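Local atomic coordinates of diphthine synthase (Entamoeba histolytica, PDB entry 3I4T), a protein that probably transfers methyl groups from S-adenosylmethionine to a modified histidine of elongation factor 2 during diphthamide synthesis. Residues E216-V221 with L269-P274. Sequence-based numbering, arbitrary orientation.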
loop_
_atom_site.group_PDB
_atom_site.type_symbol
_atom_site.label_atom_id
_atom_site.label_comp_id
_atom_site.label_asym_id
_atom_site.label_seq_id
_atom_site.Cartn_x
_atom_site.Cartn_y
_atom_site.Cartn_z
ATOM N N GLU A 216 12.226 0.777 23.291
ATOM C CA GLU A 216 12.295 0.585 24.732
ATOM C C GLU A 216 11.293 -0.478 25.171
ATOM O O GLU A 216 11.657 -1.434 25.853
ATOM C CB GLU A 216 12.030 1.907 25.466
ATOM C CG GLU A 216 12.370 1.893 26.947
ATOM C CD GLU A 216 11.674 3.021 27.705
ATOM O OE1 GLU A 216 10.423 3.129 27.606
ATOM O OE2 GLU A 216 12.374 3.800 28.404
ATOM N N GLN A 217 10.039 -0.312 24.757
ATOM C CA GLN A 217 8.967 -1.227 25.143
ATOM C C GLN A 217 9.202 -2.653 24.621
ATOM O O GLN A 217 8.993 -3.622 25.353
ATOM C CB GLN A 217 7.612 -0.705 24.658
ATOM C CG GLN A 217 6.450 -1.291 25.435
ATOM C CD GLN A 217 5.107 -1.029 24.788
ATOM O OE1 GLN A 217 4.555 -1.903 24.120
ATOM N NE2 GLN A 217 4.564 0.164 25.000
ATOM N N LEU A 218 9.635 -2.767 23.364
ATOM C CA LEU A 218 9.933 -4.067 22.755
ATOM C C LEU A 218 11.026 -4.813 23.512
ATOM O O LEU A 218 10.939 -6.035 23.699
ATOM C CB LEU A 218 10.334 -3.936 21.272
ATOM C CG LEU A 218 9.343 -3.419 20.219
ATOM C CD1 LEU A 218 9.997 -3.390 18.855
ATOM C CD2 LEU A 218 8.075 -4.226 20.144
ATOM N N LEU A 219 12.046 -4.079 23.947
ATOM C CA LEU A 219 13.152 -4.671 24.696
ATOM C C LEU A 219 12.692 -5.166 26.057
ATOM O O LEU A 219 13.138 -6.207 26.529
ATOM C CB LEU A 219 14.313 -3.682 24.821
ATOM C CG LEU A 219 15.076 -3.503 23.499
ATOM C CD1 LEU A 219 16.161 -2.433 23.591
ATOM C CD2 LEU A 219 15.678 -4.828 23.042
ATOM N N GLU A 220 11.763 -4.439 26.664
ATOM C CA GLU A 220 11.224 -4.799 27.970
ATOM C C GLU A 220 10.306 -6.030 27.907
ATOM O O GLU A 220 10.294 -6.861 28.821
ATOM C CB GLU A 220 10.474 -3.603 28.540
ATOM C CG GLU A 220 10.257 -3.653 30.026
ATOM C CD GLU A 220 9.390 -2.508 30.500
ATOM O OE1 GLU A 220 9.776 -1.333 30.301
ATOM O OE2 GLU A 220 8.314 -2.784 31.074
ATOM N N VAL A 221 9.537 -6.127 26.827
ATOM C CA VAL A 221 8.673 -7.269 26.574
ATOM C C VAL A 221 9.507 -8.530 26.315
ATOM O O VAL A 221 9.178 -9.599 26.810
ATOM C CB VAL A 221 7.705 -6.963 25.412
ATOM C CG1 VAL A 221 7.042 -8.218 24.881
ATOM C CG2 VAL A 221 6.655 -5.935 25.849
ATOM N N LEU A 269 8.651 1.497 12.633
ATOM C CA LEU A 269 9.777 0.594 12.729
ATOM C C LEU A 269 9.589 -0.606 11.812
ATOM O O LEU A 269 8.481 -1.130 11.676
ATOM C CB LEU A 269 9.903 0.105 14.180
ATOM C CG LEU A 269 11.128 -0.722 14.545
ATOM C CD1 LEU A 269 12.385 0.109 14.443
ATOM C CD2 LEU A 269 10.973 -1.272 15.936
ATOM N N LEU A 270 10.672 -1.039 11.183
ATOM C CA LEU A 270 10.656 -2.273 10.410
ATOM C C LEU A 270 11.575 -3.301 11.042
ATOM O O LEU A 270 12.759 -3.039 11.285
ATOM C CB LEU A 270 11.061 -2.036 8.957
ATOM C CG LEU A 270 10.439 -0.865 8.190
ATOM C CD1 LEU A 270 10.991 -0.859 6.768
ATOM C CD2 LEU A 270 8.926 -0.907 8.176
ATOM N N ILE A 271 11.011 -4.465 11.326
ATOM C CA ILE A 271 11.780 -5.562 11.849
ATOM C C ILE A 271 11.921 -6.613 10.752
ATOM O O ILE A 271 10.983 -7.376 10.491
ATOM C CB ILE A 271 11.146 -6.172 13.125
ATOM C CG1 ILE A 271 10.923 -5.086 14.187
ATOM C CG2 ILE A 271 12.040 -7.299 13.663
ATOM C CD1 ILE A 271 10.128 -5.558 15.413
ATOM N N PRO A 272 13.094 -6.640 10.094
ATOM C CA PRO A 272 13.361 -7.569 8.997
ATOM C C PRO A 272 13.216 -9.015 9.436
ATOM O O PRO A 272 13.395 -9.302 10.612
ATOM C CB PRO A 272 14.826 -7.286 8.641
ATOM C CG PRO A 272 15.089 -5.890 9.125
ATOM C CD PRO A 272 14.212 -5.702 10.328
ATOM N N ALA A 273 12.896 -9.917 8.504
ATOM C CA ALA A 273 12.997 -11.370 8.754
ATOM C C ALA A 273 14.431 -11.776 9.154
ATOM O O ALA A 273 15.374 -11.056 8.846
ATOM C CB ALA A 273 12.560 -12.146 7.512
ATOM N N PRO A 274 14.601 -12.933 9.832
ATOM C CA PRO A 274 15.955 -13.410 10.128
ATOM C C PRO A 274 16.878 -13.566 8.905
ATOM O O PRO A 274 18.088 -13.459 9.059
ATOM C CB PRO A 274 15.702 -14.756 10.812
ATOM C CG PRO A 274 14.403 -14.548 11.520
ATOM C CD PRO A 274 13.587 -13.760 10.517
#
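Helix 211-225 packs here on one face of the mixed sheet, the second of the two sheets in this tetrapyrrole methylase fold, and within 216-221, Leu218 is the residue that meets 269-274. Its CD1 rests over the neighbouring methyl ends of Leu269 and Ile271, which extend from the same side of the strand. Leu218 CD1 lies 3.7 Å from Leu269 CD2 and 4.1 Å from Ile271 CD1, tip to tip with each. Leu270, between them, points to the other face, where it touches Val237 and Met239. The helix stands well off the strand, 11.1 Å between the CA atoms of Leu218 and Leu269, and the contacts between the two segments are made by terminal methyl groups. All three residues are buried, although the two segments share little surface, 79 Å² in total. Tyr166 of helix 166-175 also packs on Leu218, while Val182 of the adjoining antiparallel strand lies against both Leu269 and Ile271. The preceding residue, Gln217, is hydrogen-bonded through OE1 to Tyr166 OH and through NE2 to Cys155 O. On the strand side, Ile271 holds CG1 anti to its carbonyl carbon (chi1 -55°), and the chain extends through chi2 of 172° to bring CD1 up to Leu218 CD1.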